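Local coordinates for LPS-assembly lipoprotein LptE (Acinetobacter baumannii, PDB 5TSE) that probably works with LptD to assemble lipopolysaccharide at the outer-membrane surface, binding the lipid and helping LptD itself to assemble, at residues 14-19 against 38-43; 58-63 against 70-75; 96-101 against 118-123. All coordinates share one frame; numbering follows the deposited sequence.

From the N terminus, strand 15-19 leads into helix 25-37, and contact 1 closes that excursion when the chain returns as strand 41-42, parallel to the first. Contact 2 closes next, joining the two arms of the hairpin made by strands 49-64 and 68-81. Contact 3 closes last, where helix 110-134 comes back over strand 92-101. The three loops follow in series, neither nested nor crossed. All reach one mixed sheet, but contact 1 lies across the chain's centre from the other two, about 30 Å from contact 2 between centres. Contacts 2 and 3 touch: Leu72 and Leu74 bond through their backbones to Arg98 and Ala96.

Contact 1 of 3, residues 14-19 against 38-43; sequences KKLSLE and NGVQLS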
loop_
_atom_site.group_PDB
_atom_site.type_symbol
_atom_site.label_atom_id
_atom_site.label_comp_id
_atom_site.label_asym_id
_atom_site.label_seq_id
_atom_site.Cartn_x
_atom_site.Cartn_y
_atom_site.Cartn_z
ATOM N N LYS A 14 4.834 -1.970 17.712
ATOM C CA LYS A 14 6.290 -2.105 17.661
ATOM C C LYS A 14 6.773 -3.226 16.765
ATOM O O LYS A 14 7.683 -3.037 15.972
ATOM C CB LYS A 14 6.895 -2.346 19.059
ATOM C CG LYS A 14 6.723 -1.244 20.099
ATOM C CD LYS A 14 5.339 -1.220 20.728
ATOM C CE LYS A 14 5.310 -0.316 21.953
ATOM N NZ LYS A 14 3.991 -0.376 22.642
ATOM N N LYS A 15 6.181 -4.402 16.921
ATOM C CA LYS A 15 6.596 -5.578 16.155
ATOM C C LYS A 15 5.531 -6.040 15.173
ATOM O O LYS A 15 4.366 -6.196 15.538
ATOM C CB LYS A 15 6.945 -6.718 17.104
ATOM C CG LYS A 15 8.082 -6.425 18.059
ATOM C CD LYS A 15 8.346 -7.641 18.932
ATOM C CE LYS A 15 9.458 -7.392 19.935
ATOM N NZ LYS A 15 9.717 -8.598 20.772
ATOM N N LEU A 16 5.954 -6.279 13.934
ATOM C CA LEU A 16 5.057 -6.721 12.872
ATOM C C LEU A 16 5.587 -7.811 11.967
ATOM O O LEU A 16 6.794 -8.045 11.849
ATOM C CB LEU A 16 4.647 -5.549 11.967
ATOM C CG LEU A 16 3.606 -4.557 12.466
ATOM C CD1 LEU A 16 3.280 -3.560 11.364
ATOM C CD2 LEU A 16 2.343 -5.294 12.876
ATOM N N SER A 17 4.620 -8.462 11.334
ATOM C CA SER A 17 4.829 -9.492 10.349
ATOM C C SER A 17 3.888 -9.068 9.221
ATOM O O SER A 17 2.879 -8.392 9.484
ATOM C CB SER A 17 4.430 -10.835 10.910
ATOM O OG SER A 17 4.862 -11.858 10.055
ATOM N N LEU A 18 4.208 -9.440 7.985
ATOM C CA LEU A 18 3.385 -9.044 6.840
ATOM C C LEU A 18 2.714 -10.233 6.175
ATOM O O LEU A 18 3.375 -11.223 5.841
ATOM C CB LEU A 18 4.241 -8.358 5.768
ATOM C CG LEU A 18 5.163 -7.212 6.176
ATOM C CD1 LEU A 18 5.963 -6.755 4.971
ATOM C CD2 LEU A 18 4.381 -6.063 6.769
ATOM N N GLU A 19 1.400 -10.134 6.001
ATOM C CA GLU A 19 0.656 -11.133 5.303
ATOM C C GLU A 19 0.114 -10.381 4.096
ATOM O O GLU A 19 -0.710 -9.479 4.238
ATOM C CB GLU A 19 -0.486 -11.703 6.123
ATOM C CG GLU A 19 -1.181 -12.824 5.352
ATOM C CD GLU A 19 -2.437 -13.323 6.007
ATOM O OE1 GLU A 19 -2.684 -12.964 7.166
ATOM O OE2 GLU A 19 -3.173 -14.081 5.346
ATOM N N ASN A 38 10.595 3.756 10.220
ATOM C CA ASN A 38 9.755 4.331 11.293
ATOM C C ASN A 38 9.973 3.679 12.657
ATOM O O ASN A 38 9.269 3.998 13.623
ATOM C CB ASN A 38 8.269 4.263 10.909
ATOM C CG ASN A 38 7.853 5.385 9.983
ATOM O OD1 ASN A 38 7.697 5.190 8.781
ATOM N ND2 ASN A 38 7.711 6.579 10.536
ATOM N N GLY A 39 10.949 2.777 12.747
ATOM C CA GLY A 39 11.251 2.113 14.004
ATOM C C GLY A 39 10.541 0.790 14.216
ATOM O O GLY A 39 10.758 0.149 15.236
ATOM N N VAL A 40 9.688 0.377 13.274
ATOM C CA VAL A 40 8.984 -0.906 13.387
ATOM C C VAL A 40 10.011 -2.020 13.176
ATOM O O VAL A 40 10.949 -1.865 12.398
ATOM C CB VAL A 40 7.840 -1.033 12.356
ATOM C CG1 VAL A 40 7.133 -2.380 12.480
ATOM C CG2 VAL A 40 6.848 0.113 12.523
ATOM N N GLN A 41 9.842 -3.129 13.884
ATOM C CA GLN A 41 10.760 -4.255 13.774
ATOM C C GLN A 41 10.046 -5.447 13.145
ATOM O O GLN A 41 9.022 -5.891 13.661
ATOM C CB GLN A 41 11.273 -4.636 15.158
ATOM C CG GLN A 41 12.380 -5.683 15.135
ATOM C CD GLN A 41 12.791 -6.129 16.525
ATOM O OE1 GLN A 41 12.291 -5.610 17.527
ATOM N NE2 GLN A 41 13.704 -7.104 16.594
ATOM N N LEU A 42 10.586 -5.958 12.036
ATOM C CA LEU A 42 10.010 -7.125 11.365
ATOM C C LEU A 42 10.275 -8.327 12.255
ATOM O O LEU A 42 11.428 -8.744 12.425
ATOM C CB LEU A 42 10.625 -7.343 9.988
ATOM C CG LEU A 42 10.397 -6.237 8.962
ATOM C CD1 LEU A 42 11.159 -6.562 7.683
ATOM C CD2 LEU A 42 8.906 -6.051 8.690
ATOM N N SER A 43 9.206 -8.879 12.821
ATOM C CA SER A 43 9.333 -9.985 13.746
ATOM C C SER A 43 8.274 -11.058 13.545
ATOM O O SER A 43 7.205 -10.813 12.958
ATOM C CB SER A 43 9.228 -9.426 15.168
ATOM O OG SER A 43 9.519 -10.404 16.145
#
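The beta-alpha-beta unit of strand 15-19, helix 25-37 and strand 41-42 closes here, where Lys15 and Leu16 pair in parallel with Gln41 and Leu42. Three backbone bonds hold the strands: Gln41 N gives to Lys14 O (3.0 Å), Leu16 N to Gln41 O (3.1 Å) and Ser43 N to Leu16 O (2.7 Å). Leu16 thus both donates and accepts, straddling Leu42 as parallel pairing requires.

On the face of Lys15 and Gln41, the two long chains run side by side in the same direction. Lys15 CE comes 4.1 Å from Gln41 OE1, while Lys15 CB rests against Ser43 CB at 4.0 Å; long polar chains suit Lys15 and Gln41, which are at least partly exposed. The hydroxyl of Ser43 bonds to Asp45 N beyond the strand.

Leu16 packs inward instead. Its CB, CG and CD1 all approach one methyl, Val40 CG1, with Leu16 CB at 4.1 Å. That methyl lies anti to the backbone N (chi1 179°), and branched apolar side chains suit these two buried positions.

Gly39, at positive phi, is the C-prime residue of the Schellman motif ending helix 25-37, which turns the chain into the parallel return strand of a beta-alpha-beta crossover.

Contact 2 of 3, residues 58-63 against 70-75; sequences PRRQLL and VLLRLT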
loop_
_atom_site.group_PDB
_atom_site.type_symbol
_atom_site.label_atom_id
_atom_site.label_comp_id
_atom_site.label_asym_id
_atom_site.label_seq_id
_atom_site.Cartn_x
_atom_site.Cartn_y
_atom_site.Cartn_z
ATOM N N PRO A 58 -4.586 -3.540 -8.423
ATOM C CA PRO A 58 -4.038 -2.560 -9.352
ATOM C C PRO A 58 -5.105 -2.286 -10.385
ATOM O O PRO A 58 -5.994 -3.107 -10.559
ATOM C CB PRO A 58 -2.850 -3.274 -9.988
ATOM C CG PRO A 58 -3.179 -4.719 -9.884
ATOM C CD PRO A 58 -4.109 -4.903 -8.717
ATOM N N ARG A 59 -5.013 -1.165 -11.083
ATOM C CA ARG A 59 -6.029 -0.843 -12.064
ATOM C C ARG A 59 -5.447 0.121 -13.093
ATOM O O ARG A 59 -4.610 0.964 -12.775
ATOM C CB ARG A 59 -7.228 -0.280 -11.292
ATOM C CG ARG A 59 -8.536 -0.015 -12.012
ATOM C CD ARG A 59 -9.616 0.049 -10.934
ATOM N NE ARG A 59 -10.901 0.597 -11.371
ATOM C CZ ARG A 59 -11.334 1.841 -11.140
ATOM N NH1 ARG A 59 -12.528 2.206 -11.592
ATOM N NH2 ARG A 59 -10.603 2.727 -10.458
ATOM N N ARG A 60 -5.837 -0.068 -14.342
ATOM C CA ARG A 60 -5.387 0.773 -15.429
ATOM C C ARG A 60 -6.620 1.319 -16.142
ATOM O O ARG A 60 -7.147 0.680 -17.044
ATOM C CB ARG A 60 -4.502 -0.027 -16.388
ATOM C CG ARG A 60 -3.965 0.771 -17.569
ATOM C CD ARG A 60 -3.117 -0.110 -18.467
ATOM N NE ARG A 60 -2.468 0.666 -19.519
ATOM C CZ ARG A 60 -2.997 0.960 -20.709
ATOM N NH1 ARG A 60 -4.223 0.548 -21.047
ATOM N NH2 ARG A 60 -2.281 1.679 -21.580
ATOM N N GLN A 61 -7.082 2.491 -15.711
ATOM C CA GLN A 61 -8.258 3.143 -16.311
ATOM C C GLN A 61 -7.934 3.996 -17.507
ATOM O O GLN A 61 -6.968 4.754 -17.482
ATOM C CB GLN A 61 -8.904 4.142 -15.355
ATOM C CG GLN A 61 -9.767 3.625 -14.249
ATOM C CD GLN A 61 -10.439 4.784 -13.523
ATOM O OE1 GLN A 61 -9.774 5.745 -13.123
ATOM N NE2 GLN A 61 -11.752 4.700 -13.344
ATOM N N LEU A 62 -8.790 3.918 -18.520
ATOM C CA LEU A 62 -8.694 4.749 -19.696
ATOM C C LEU A 62 -9.860 5.718 -19.522
ATOM O O LEU A 62 -11.011 5.305 -19.506
ATOM C CB LEU A 62 -8.816 3.919 -20.976
ATOM C CG LEU A 62 -7.728 2.836 -21.095
ATOM C CD1 LEU A 62 -7.929 1.973 -22.328
ATOM C CD2 LEU A 62 -6.331 3.451 -21.107
ATOM N N LEU A 63 -9.556 6.998 -19.350
ATOM C CA LEU A 63 -10.584 8.012 -19.129
ATOM C C LEU A 63 -10.726 9.003 -20.271
ATOM O O LEU A 63 -9.813 9.775 -20.553
ATOM C CB LEU A 63 -10.282 8.788 -17.853
ATOM C CG LEU A 63 -10.271 7.987 -16.557
ATOM C CD1 LEU A 63 -9.873 8.908 -15.422
ATOM C CD2 LEU A 63 -11.618 7.324 -16.273
ATOM N N VAL A 70 -4.691 7.972 -19.421
ATOM C CA VAL A 70 -4.385 6.666 -18.841
ATOM C C VAL A 70 -4.059 6.862 -17.367
ATOM O O VAL A 70 -3.073 7.512 -17.050
ATOM C CB VAL A 70 -3.178 5.992 -19.519
ATOM C CG1 VAL A 70 -2.833 4.679 -18.820
ATOM C CG2 VAL A 70 -3.468 5.742 -20.989
ATOM N N LEU A 71 -4.869 6.280 -16.476
ATOM C CA LEU A 71 -4.675 6.410 -15.038
ATOM C C LEU A 71 -4.305 5.070 -14.391
ATOM O O LEU A 71 -5.043 4.086 -14.490
ATOM C CB LEU A 71 -5.908 7.046 -14.393
ATOM C CG LEU A 71 -5.888 7.289 -12.872
ATOM C CD1 LEU A 71 -6.839 8.388 -12.454
ATOM C CD2 LEU A 71 -6.146 6.019 -12.065
ATOM N N LEU A 72 -3.151 5.060 -13.725
ATOM C CA LEU A 72 -2.609 3.876 -13.080
ATOM C C LEU A 72 -2.903 3.967 -11.590
ATOM O O LEU A 72 -2.378 4.836 -10.902
ATOM C CB LEU A 72 -1.113 3.800 -13.352
ATOM C CG LEU A 72 -0.759 3.837 -14.860
ATOM C CD1 LEU A 72 0.722 4.051 -15.077
ATOM C CD2 LEU A 72 -1.215 2.581 -15.586
ATOM N N ARG A 73 -3.766 3.089 -11.099
ATOM C CA ARG A 73 -4.129 3.112 -9.699
ATOM C C ARG A 73 -3.760 1.837 -8.983
ATOM O O ARG A 73 -3.719 0.775 -9.587
ATOM C CB ARG A 73 -5.645 3.297 -9.564
ATOM C CG ARG A 73 -6.170 3.312 -8.127
ATOM C CD ARG A 73 -7.672 3.595 -8.022
ATOM N NE ARG A 73 -8.030 4.792 -8.766
ATOM C CZ ARG A 73 -7.759 6.041 -8.388
ATOM N NH1 ARG A 73 -7.092 6.306 -7.260
ATOM N NH2 ARG A 73 -8.140 7.046 -9.167
ATOM N N LEU A 74 -3.517 1.973 -7.680
ATOM C CA LEU A 74 -3.292 0.836 -6.804
ATOM C C LEU A 74 -4.126 1.096 -5.559
ATOM O O LEU A 74 -4.052 2.158 -4.958
ATOM C CB LEU A 74 -1.816 0.632 -6.462
ATOM C CG LEU A 74 -1.489 -0.606 -5.608
ATOM C CD1 LEU A 74 -2.200 -1.861 -6.099
ATOM C CD2 LEU A 74 0.018 -0.833 -5.567
ATOM N N THR A 75 -4.946 0.123 -5.199
ATOM C CA THR A 75 -5.824 0.243 -4.049
ATOM C C THR A 75 -5.538 -0.896 -3.082
ATOM O O THR A 75 -5.396 -2.038 -3.503
ATOM C CB THR A 75 -7.276 0.187 -4.529
ATOM O OG1 THR A 75 -7.483 1.258 -5.470
ATOM C CG2 THR A 75 -8.251 0.290 -3.368
#
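Arg60 reaches across the antiparallel hairpin to Leu72 and Val70, on the face that also carries Pro58, Leu62 and Leu74. Its CB leaves the strand with CG anti to the backbone N (chi1 -180°), and Arg60 CG lies 3.8 Å from Leu72 CD2, the two side chains running the same way. The chain stays extended through CD to NE, where the contact passes to Val70: Val70 CG1 sits over one face of the guanidinium, offset toward the rim, 4.1 Å from Arg60 NE and equally near NH2. An arginine suits this place because its aliphatic part can lie on leucine while its flat head covers a methyl and still carries charge. NE forms a salt bridge with Glu114 and NH2, at the tip, one with Glu110.

Beside it, Leu62 CD2 meets the other methyl of Val70, CG2, at 3.7 Å, so both branches of the valine are used.

The face of Arg59, Gln61, Leu71 and Arg73 is more polar. Arg59 NH2 approaches Arg73 NE to 3.7 Å, two like charges edge to edge with planes 39° apart. Arg73 NH1 is hydrogen-bonded to Thr95 OG1 of strand 92-101. Gln61 CG lies over the centre of the Arg59 guanidinium, and Gln61 OE1 comes 3.8 Å from Leu71 CD2.

Backbone bonds join Arg59 with Arg73 and Gln61 with Leu71, two in each pair; Leu71 N to Gln61 O (2.8 Å) is nearly straight at 177°.

Strand 68-81 lies between strands 49-64 and 92-101, and helix 110-134 covers Val70, Leu72 and Leu74 through Glu114, Leu117, Val121 and Leu125.

Contact 3 of 3, residues 96-101 against 118-123; sequences AARSYQ and QRIVID
Apolar packing centres on Val121, whose two methyls divide their contacts between Ala96 and Arg98 of the edge strand. Val121 CG1, anti to the backbone N (chi1 164°), lies 3.9 Å from Ala96 CB and 3.6 Å from Ala96 O. Val121 CG2 instead meets the strand backbone and the root of the arginine, 3.8 Å from Arg98 N and 3.9 Å from Arg98 CG. Ala96 CB also comes within 3.6 Å of Val121 O. A small alanine suits this place because the helix backbone comes so near the strand, and a branched valine can touch two strand residues at once.

A methyl on a flat charged group comes second. Arg98 and Ile120 cross at about a right angle, with Ile120 CG2 over one face of the guanidinium, 3.7 Å from Arg98 NH2 and a little farther from NE and CZ. The arginine bends at chi2 (-62°), turning CD aside. Its alkyl portion and the face of its head can thus serve the apolar interface while NH1 is left to polar partners.

Polar interactions fix that head, although no hydrogen bond crosses between the segments. Arg98 NH1 donates to Ala97 O at 3.1 Å; the oxygen lies close to the guanidinium plane, but the donor stands well above the carbonyl plane. NH1 also forms a salt bridge to Asp124.

Segment 118-123 runs nearly antiparallel to 96-101, and helix 110-134 packs over one face of the sheet, with Val121 also reaching Leu74 of strand 68-81, while Ile122 touches Asp26 and Leu27 of helix 25-37.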
loop_
_atom_site.group_PDB
_atom_site.type_symbol
_atom_site.label_atom_id
_atom_site.label_comp_id
_atom_site.label_asym_id
_atom_site.label_seq_id
_atom_site.Cartn_x
_atom_site.Cartn_y
_atom_site.Cartn_z
ATOM N N ALA A 96 -3.480 5.037 -4.392
ATOM C CA ALA A 96 -2.505 5.971 -4.952
ATOM C C ALA A 96 -2.707 5.926 -6.442
ATOM O O ALA A 96 -3.119 4.899 -6.974
ATOM C CB ALA A 96 -1.089 5.569 -4.588
ATOM N N ALA A 97 -2.408 7.026 -7.122
ATOM C CA ALA A 97 -2.611 7.083 -8.547
ATOM C C ALA A 97 -1.820 8.166 -9.244
ATOM O O ALA A 97 -1.565 9.218 -8.681
ATOM C CB ALA A 97 -4.091 7.312 -8.814
ATOM N N ARG A 98 -1.454 7.889 -10.489
ATOM C CA ARG A 98 -0.790 8.849 -11.351
ATOM C C ARG A 98 -1.373 8.637 -12.737
ATOM O O ARG A 98 -1.742 7.509 -13.088
ATOM C CB ARG A 98 0.721 8.620 -11.402
ATOM C CG ARG A 98 1.471 8.847 -10.109
ATOM C CD ARG A 98 1.364 10.280 -9.621
ATOM N NE ARG A 98 2.258 10.504 -8.483
ATOM C CZ ARG A 98 2.001 10.179 -7.218
ATOM N NH1 ARG A 98 0.870 9.566 -6.868
ATOM N NH2 ARG A 98 2.908 10.444 -6.280
ATOM N N SER A 99 -1.489 9.707 -13.515
ATOM C CA SER A 99 -1.993 9.601 -14.887
ATOM C C SER A 99 -1.269 10.530 -15.830
ATOM O O SER A 99 -0.772 11.565 -15.423
ATOM C CB SER A 99 -3.489 9.910 -14.952
ATOM O OG SER A 99 -3.766 11.213 -14.494
ATOM N N TYR A 100 -1.240 10.153 -17.105
ATOM C CA TYR A 100 -0.622 10.959 -18.149
ATOM C C TYR A 100 -1.605 11.092 -19.327
ATOM O O TYR A 100 -2.584 10.337 -19.432
ATOM C CB TYR A 100 0.705 10.332 -18.606
ATOM C CG TYR A 100 0.582 8.990 -19.302
ATOM C CD1 TYR A 100 0.457 7.820 -18.583
ATOM C CD2 TYR A 100 0.618 8.897 -20.688
ATOM C CE1 TYR A 100 0.360 6.596 -19.218
ATOM C CE2 TYR A 100 0.512 7.670 -21.334
ATOM C CZ TYR A 100 0.390 6.524 -20.588
ATOM O OH TYR A 100 0.278 5.303 -21.221
ATOM N N GLN A 101 -1.343 12.053 -20.204
ATOM C CA GLN A 101 -2.189 12.266 -21.372
ATOM C C GLN A 101 -1.825 11.263 -22.462
ATOM O O GLN A 101 -0.686 11.238 -22.922
ATOM C CB GLN A 101 -2.013 13.686 -21.919
ATOM C CG GLN A 101 -2.871 13.981 -23.158
ATOM C CD GLN A 101 -2.540 15.302 -23.842
ATOM O OE1 GLN A 101 -1.768 16.120 -23.328
ATOM N NE2 GLN A 101 -3.127 15.511 -25.019
ATOM N N GLN A 118 4.122 3.501 -12.411
ATOM C CA GLN A 118 3.707 2.396 -11.509
ATOM C C GLN A 118 4.594 2.260 -10.288
ATOM O O GLN A 118 4.087 2.030 -9.183
ATOM C CB GLN A 118 3.613 1.044 -12.228
ATOM C CG GLN A 118 2.405 0.906 -13.145
ATOM C CD GLN A 118 2.228 -0.501 -13.721
ATOM O OE1 GLN A 118 3.107 -1.367 -13.596
ATOM N NE2 GLN A 118 1.083 -0.733 -14.355
ATOM N N ARG A 119 5.910 2.381 -10.484
ATOM C CA ARG A 119 6.865 2.341 -9.348
ATOM C C ARG A 119 6.594 3.482 -8.362
ATOM O O ARG A 119 6.697 3.299 -7.144
ATOM C CB ARG A 119 8.327 2.356 -9.824
ATOM C CG ARG A 119 8.814 1.002 -10.340
ATOM C CD ARG A 119 10.273 1.006 -10.786
ATOM N NE ARG A 119 10.496 1.554 -12.138
ATOM C CZ ARG A 119 10.745 2.834 -12.453
ATOM N NH1 ARG A 119 10.930 3.163 -13.731
ATOM N NH2 ARG A 119 10.803 3.792 -11.524
ATOM N N ILE A 120 6.209 4.645 -8.885
ATOM C CA ILE A 120 5.893 5.793 -8.031
ATOM C C ILE A 120 4.600 5.541 -7.227
ATOM O O ILE A 120 4.528 5.875 -6.049
ATOM C CB ILE A 120 5.819 7.096 -8.851
ATOM C CG1 ILE A 120 7.183 7.358 -9.507
ATOM C CG2 ILE A 120 5.438 8.282 -7.958
ATOM C CD1 ILE A 120 7.243 8.565 -10.408
ATOM N N VAL A 121 3.620 4.889 -7.848
ATOM C CA VAL A 121 2.329 4.583 -7.203
ATOM C C VAL A 121 2.508 3.603 -6.043
ATOM O O VAL A 121 1.986 3.825 -4.953
ATOM C CB VAL A 121 1.290 4.032 -8.226
ATOM C CG1 VAL A 121 0.107 3.358 -7.533
ATOM C CG2 VAL A 121 0.814 5.139 -9.172
ATOM N N ILE A 122 3.224 2.516 -6.302
ATOM C CA ILE A 122 3.501 1.502 -5.275
ATOM C C ILE A 122 4.229 2.147 -4.101
ATOM O O ILE A 122 3.820 2.001 -2.953
ATOM C CB ILE A 122 4.345 0.341 -5.843
ATOM C CG1 ILE A 122 3.500 -0.452 -6.829
ATOM C CG2 ILE A 122 4.839 -0.572 -4.717
ATOM C CD1 ILE A 122 4.243 -1.544 -7.574
ATOM N N ASP A 123 5.283 2.885 -4.410
ATOM C CA ASP A 123 6.078 3.586 -3.400
ATOM C C ASP A 123 5.191 4.514 -2.560
ATOM O O ASP A 123 5.198 4.447 -1.339
ATOM C CB ASP A 123 7.172 4.397 -4.078
ATOM C CG ASP A 123 8.160 4.944 -3.104
ATOM O OD1 ASP A 123 8.848 4.121 -2.459
ATOM O OD2 ASP A 123 8.275 6.183 -3.001
#